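Acyl-CoA N-acyltransferases (NAT) superfamily protein (Arabidopsis thaliana, PDB 6TH0) probably transfers an acetyl group from acetyl-CoA to the N-terminal methionine of transmembrane proteins and to protein lysines, as an NAA60-type acetyltransferase. Local coordinates at residues T68-L73 / L94-T99; S77-L82 / C154-H159. All coordinates share one frame; numbering follows the deposited sequence.

How the contacts relate
Contact 1 is the more buried of the two. It pairs neighbouring antiparallel strands, 63-73 and 93-102, within the mixed sheet of the GNAT domain. Contact 2 lies on the surface, about 17 Å from the centre of the chain. There the loop that joins those same two strands meets strand 153-164 at the far border of the sheet. The centres of the contacts are about 14 Å apart, yet they touch: Leu94 CD1 packs on Ile79 CD1 at 3.7 Å. Contact 1 is held by backbone hydrogen bonds, apolar side chains and one hydroxyl pair. Contact 2 relies on a salt bridge, a water and Leu82 against Val155.

Contact 1: T68-L73 / L94-T99; sequences TAKIVL and LVYILT
A classic beta bulge marks this antiparallel strand pair of the GNAT sheet: Leu98 and Thr99 both face Thr68. Leu98 N gives a 2.8 Å hydrogen bond to Thr68 O. Thr68 N in turn donates to Thr99 O. The two hydroxyls share a short hydrogen bond, Thr68 OG1 to Thr99 OG1 at 2.6 Å; either could donate. Their chi1 of 62° and 71° places each OG1 between the backbone N and the carbonyl carbon, on the side where the other hydroxyl lies. Thr99 OG1 also bonds His23. Beyond the bulge, Lys70 and Tyr96 form a hydrogen-bonded pair, with Tyr96 N to Lys70 O at 2.9 Å. Val72 and Leu94 form the next. On one face Ala69 CB lies 3.6 Å from Val95 CG1, and Ile71 CD1 touches Val95 CG2 at 3.7 Å, the side chains at a slant. Helix 111-123 also packs on Val95. On the other face Val72 CG2 touches Tyr96 CB at 3.8 Å, while the Tyr96 hydroxyl bonds His135. The side chain of Ile97 is about 7 Å from the bound acetyl-CoA. The backbone bonds fix the register; at the bulge Thr68 O takes one firm amide bond, from Leu98 N, and a weak one from Thr99 N.

Contact 2: S77-L82 / C154-H159; sequences SEISDL and CVRRLH
The Arg156 guanidinium meets the Asp81 carboxylate edge to edge, their planes only 17° apart. Asp81 OD2 and Glu78 O both lie at the guanidinium edge, near its plane. Leu82 CD2, 4.0 Å from Arg156 NH1, and Ile79 CA approach obliquely. The grip is end-on and uses two nitrogens. Arg156 NH1 bonds Asp81 OD2 at 3.1 Å, on the syn lone pair of that oxygen. Arg156 NH2 bonds Asp81 OD1 at 3.2 Å, almost straight at 177°. The two bonds, with the near-coplanar planes, restrict how the guanidinium can turn. The arginine is extended from CG to NE, and the two side chains meet tip to tip. Glu78 O is 3.2 Å from Arg156 NH2, but the N-H does not point at it, so no hydrogen bond is counted. A water accepts from Arg156 NE at 2.9 Å and donates to Glu78 OE2. That carboxylate oxygen has a second partner in His135 of strand 129-137. Glu78 OE2 stays 5.5 Å from Arg156 NH2, so any attraction between the charges probably acts at a distance. Glu78 OE2 also meets Leu158 CD2 tip to tip at 3.5 Å. Leu82 CD1 and Val155 CG1 meet likewise at 4.0 Å. The loop makes a type I beta turn from Ser77 to Ser80. This is a bidentate salt bridge joining a surface loop of the GNAT fold to an outermost strand, 153-164.

Contact 1: T68-L73 / L94-T99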
loop_
_atom_site.group_PDB
_atom_site.type_symbol
_atom_site.label_atom_id
_atom_site.label_comp_id
_atom_site.label_asym_id
_atom_site.label_seq_id
_atom_site.Cartn_x
_atom_site.Cartn_y
_atom_site.Cartn_z
ATOM N N THR A 68 0.933 -3.093 -2.273
ATOM C CA THR A 68 2.108 -3.684 -1.633
ATOM C C THR A 68 2.401 -2.986 -0.306
ATOM O O THR A 68 2.144 -1.784 -0.144
ATOM C CB THR A 68 3.335 -3.601 -2.526
ATOM O OG1 THR A 68 3.637 -2.224 -2.774
ATOM C CG2 THR A 68 3.073 -4.320 -3.850
ATOM N N ALA A 69 2.918 -3.749 0.662
ATOM C CA ALA A 69 3.161 -3.214 1.993
ATOM C C ALA A 69 4.334 -3.958 2.629
ATOM O O ALA A 69 4.594 -5.123 2.321
ATOM C CB ALA A 69 1.921 -3.325 2.895
ATOM N N LYS A 70 4.996 -3.309 3.576
ATOM C CA LYS A 70 6.075 -3.983 4.283
ATOM C C LYS A 70 5.894 -3.791 5.771
ATOM O O LYS A 70 5.205 -2.875 6.227
ATOM C CB LYS A 70 7.467 -3.486 3.866
ATOM C CG LYS A 70 7.759 -2.040 4.245
ATOM C CD LYS A 70 9.232 -1.730 4.016
ATOM C CE LYS A 70 9.569 -0.278 4.337
ATOM N NZ LYS A 70 11.017 -0.008 4.110
ATOM N N ILE A 71 6.533 -4.671 6.507
ATOM C CA ILE A 71 6.411 -4.690 7.952
ATOM C C ILE A 71 7.558 -3.881 8.538
ATOM O O ILE A 71 8.714 -4.016 8.111
ATOM C CB ILE A 71 6.400 -6.140 8.447
ATOM C CG1 ILE A 71 5.295 -6.907 7.711
ATOM C CG2 ILE A 71 6.152 -6.177 9.940
ATOM C CD1 ILE A 71 3.895 -6.415 8.009
ATOM N N VAL A 72 7.241 -3.063 9.542
ATOM C CA VAL A 72 8.159 -2.102 10.142
ATOM C C VAL A 72 8.100 -2.260 11.657
ATOM O O VAL A 72 7.005 -2.277 12.230
ATOM C CB VAL A 72 7.759 -0.662 9.749
ATOM C CG1 VAL A 72 8.751 0.351 10.269
ATOM C CG2 VAL A 72 7.606 -0.542 8.226
ATOM N N LEU A 73 9.255 -2.364 12.308
ATOM C CA LEU A 73 9.262 -2.314 13.762
ATOM C C LEU A 73 8.792 -0.940 14.221
ATOM O O LEU A 73 9.284 0.087 13.747
ATOM C CB LEU A 73 10.657 -2.615 14.308
ATOM C CG LEU A 73 11.101 -4.077 14.238
ATOM C CD1 LEU A 73 12.553 -4.212 14.643
ATOM C CD2 LEU A 73 10.229 -4.898 15.188
ATOM N N LEU A 94 4.239 -2.184 12.623
ATOM C CA LEU A 94 3.357 -1.380 11.793
ATOM C C LEU A 94 3.412 -1.954 10.390
ATOM O O LEU A 94 4.412 -2.562 10.003
ATOM C CB LEU A 94 3.788 0.082 11.775
ATOM C CG LEU A 94 3.621 0.852 13.069
ATOM C CD1 LEU A 94 4.457 2.113 13.044
ATOM C CD2 LEU A 94 2.151 1.184 13.259
ATOM N N VAL A 95 2.314 -1.798 9.647
ATOM C CA VAL A 95 2.286 -2.104 8.219
ATOM C C VAL A 95 2.388 -0.791 7.460
ATOM O O VAL A 95 1.634 0.150 7.740
ATOM C CB VAL A 95 1.014 -2.881 7.838
ATOM C CG1 VAL A 95 0.993 -3.166 6.339
ATOM C CG2 VAL A 95 0.945 -4.188 8.634
ATOM N N TYR A 96 3.340 -0.715 6.526
ATOM C CA TYR A 96 3.574 0.470 5.704
ATOM C C TYR A 96 3.153 0.178 4.267
ATOM O O TYR A 96 3.784 -0.634 3.589
ATOM C CB TYR A 96 5.055 0.869 5.758
ATOM C CG TYR A 96 5.404 2.118 4.972
ATOM C CD1 TYR A 96 5.082 3.386 5.459
ATOM C CD2 TYR A 96 6.072 2.030 3.750
ATOM C CE1 TYR A 96 5.394 4.533 4.750
ATOM C CE2 TYR A 96 6.385 3.170 3.026
ATOM C CZ TYR A 96 6.050 4.414 3.523
ATOM O OH TYR A 96 6.379 5.539 2.798
ATOM N N ILE A 97 2.123 0.871 3.782
ATOM C CA ILE A 97 1.736 0.679 2.386
ATOM C C ILE A 97 2.751 1.381 1.504
ATOM O O ILE A 97 3.048 2.572 1.695
ATOM C CB ILE A 97 0.318 1.204 2.123
ATOM C CG1 ILE A 97 -0.721 0.301 2.791
ATOM C CG2 ILE A 97 0.080 1.318 0.584
ATOM C CD1 ILE A 97 -2.094 0.927 2.886
ATOM N N LEU A 98 3.312 0.630 0.557
ATOM C CA LEU A 98 4.315 1.110 -0.379
ATOM C C LEU A 98 3.651 1.610 -1.664
ATOM O O LEU A 98 3.831 2.764 -2.059
ATOM C CB LEU A 98 5.285 -0.009 -0.729
ATOM C CG LEU A 98 6.148 -0.553 0.431
ATOM C CD1 LEU A 98 6.596 -1.956 0.113
ATOM C CD2 LEU A 98 7.357 0.343 0.562
ATOM N N THR A 99 2.895 0.742 -2.324
ATOM C CA THR A 99 2.277 1.120 -3.592
ATOM C C THR A 99 0.830 0.653 -3.629
ATOM O O THR A 99 0.423 -0.275 -2.931
ATOM C CB THR A 99 3.035 0.541 -4.788
ATOM O OG1 THR A 99 2.834 -0.878 -4.857
ATOM C CG2 THR A 99 4.528 0.851 -4.712
#

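Contact 2: S77-L82 / C154-H159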
loop_
_atom_site.group_PDB
_atom_site.type_symbol
_atom_site.label_atom_id
_atom_site.label_comp_id
_atom_site.label_asym_id
_atom_site.label_seq_id
_atom_site.Cartn_x
_atom_site.Cartn_y
_atom_site.Cartn_z
ATOM N N SER A 77 10.038 3.213 13.128
ATOM C CA SER A 77 9.223 3.933 12.162
ATOM C C SER A 77 9.280 5.425 12.455
ATOM O O SER A 77 9.569 5.852 13.578
ATOM C CB SER A 77 7.768 3.460 12.211
ATOM O OG SER A 77 7.152 3.924 13.405
ATOM N N GLU A 78 8.961 6.223 11.436
ATOM C CA GLU A 78 8.947 7.663 11.641
ATOM C C GLU A 78 7.764 8.148 12.470
ATOM O O GLU A 78 7.750 9.323 12.849
ATOM C CB GLU A 78 8.931 8.375 10.293
ATOM C CG GLU A 78 7.624 8.225 9.559
ATOM C CD GLU A 78 7.735 8.615 8.097
ATOM O OE1 GLU A 78 8.408 7.883 7.338
ATOM O OE2 GLU A 78 7.140 9.646 7.712
ATOM N N ILE A 79 6.780 7.301 12.758
ATOM C CA ILE A 79 5.633 7.719 13.555
ATOM C C ILE A 79 5.716 7.160 14.967
ATOM O O ILE A 79 4.728 7.176 15.703
ATOM C CB ILE A 79 4.303 7.326 12.895
ATOM C CG1 ILE A 79 4.208 5.809 12.763
ATOM C CG2 ILE A 79 4.148 8.010 11.550
ATOM C CD1 ILE A 79 2.905 5.341 12.201
ATOM N N SER A 80 6.897 6.697 15.372
ATOM C CA SER A 80 7.065 6.210 16.730
ATOM C C SER A 80 6.711 7.292 17.741
ATOM O O SER A 80 6.282 6.986 18.858
ATOM C CB SER A 80 8.496 5.718 16.941
ATOM O OG SER A 80 8.623 5.096 18.200
ATOM N N ASP A 81 6.900 8.563 17.370
ATOM C CA ASP A 81 6.569 9.661 18.269
ATOM C C ASP A 81 5.072 9.758 18.525
ATOM O O ASP A 81 4.660 10.426 19.479
ATOM C CB ASP A 81 7.061 10.995 17.707
ATOM C CG ASP A 81 6.424 11.338 16.365
ATOM O OD1 ASP A 81 6.469 10.510 15.435
ATOM O OD2 ASP A 81 5.845 12.440 16.252
ATOM N N LEU A 82 4.252 9.118 17.698
ATOM C CA LEU A 82 2.806 9.248 17.824
ATOM C C LEU A 82 2.186 8.148 18.670
ATOM O O LEU A 82 0.986 8.217 18.965
ATOM C CB LEU A 82 2.163 9.218 16.434
ATOM C CG LEU A 82 2.596 10.239 15.386
ATOM C CD1 LEU A 82 1.852 9.947 14.107
ATOM C CD2 LEU A 82 2.328 11.663 15.865
ATOM N N CYS A 154 -4.680 12.277 8.423
ATOM C CA CYS A 154 -3.605 13.016 7.762
ATOM C C CYS A 154 -2.800 13.734 8.839
ATOM O O CYS A 154 -3.340 14.591 9.555
ATOM C CB CYS A 154 -4.172 14.012 6.749
ATOM S SG CYS A 154 -2.832 14.732 5.742
ATOM N N VAL A 155 -1.550 13.309 9.039
ATOM C CA VAL A 155 -0.769 13.768 10.180
ATOM C C VAL A 155 0.011 15.049 9.895
ATOM O O VAL A 155 -0.109 16.032 10.634
ATOM C CB VAL A 155 0.193 12.657 10.644
ATOM C CG1 VAL A 155 1.055 13.145 11.802
ATOM C CG2 VAL A 155 -0.583 11.410 10.998
ATOM N N ARG A 156 0.833 15.041 8.846
ATOM C CA ARG A 156 1.738 16.161 8.607
ATOM C C ARG A 156 2.270 16.084 7.185
ATOM O O ARG A 156 2.194 15.048 6.523
ATOM C CB ARG A 156 2.892 16.166 9.619
ATOM C CG ARG A 156 3.702 14.863 9.672
ATOM C CD ARG A 156 4.390 14.786 11.039
ATOM N NE ARG A 156 4.965 13.470 11.270
ATOM C CZ ARG A 156 5.219 12.970 12.477
ATOM N NH1 ARG A 156 4.935 13.676 13.565
ATOM N NH2 ARG A 156 5.753 11.760 12.595
ATOM N N ARG A 157 2.847 17.195 6.739
ATOM C CA ARG A 157 3.445 17.304 5.418
ATOM C C ARG A 157 4.963 17.148 5.502
ATOM O O ARG A 157 5.607 17.784 6.344
ATOM C CB ARG A 157 3.103 18.655 4.795
ATOM C CG ARG A 157 3.540 18.811 3.345
ATOM C CD ARG A 157 3.224 20.206 2.851
ATOM N NE ARG A 157 3.454 20.319 1.418
ATOM C CZ ARG A 157 2.487 20.255 0.509
ATOM N NH1 ARG A 157 2.783 20.366 -0.772
ATOM N NH2 ARG A 157 1.223 20.079 0.882
ATOM N N LEU A 158 5.520 16.290 4.647
ATOM C CA LEU A 158 6.965 16.096 4.541
ATOM C C LEU A 158 7.457 16.746 3.252
ATOM O O LEU A 158 7.032 16.364 2.159
ATOM C CB LEU A 158 7.328 14.610 4.557
ATOM C CG LEU A 158 7.108 13.940 5.917
ATOM C CD1 LEU A 158 5.632 13.860 6.276
ATOM C CD2 LEU A 158 7.770 12.571 5.982
ATOM N N HIS A 159 8.389 17.681 3.375
ATOM C CA HIS A 159 8.853 18.419 2.210
ATOM C C HIS A 159 9.929 17.657 1.440
ATOM O O HIS A 159 10.827 17.047 2.027
ATOM C CB HIS A 159 9.373 19.781 2.654
ATOM C CG HIS A 159 8.344 20.588 3.383
ATOM N ND1 HIS A 159 7.409 21.362 2.731
ATOM C CD2 HIS A 159 8.083 20.717 4.706
ATOM C CE1 HIS A 159 6.623 21.942 3.621
ATOM N NE2 HIS A 159 7.009 21.566 4.826
HETATM O O HOH W 1 6.789 11.858 9.741
#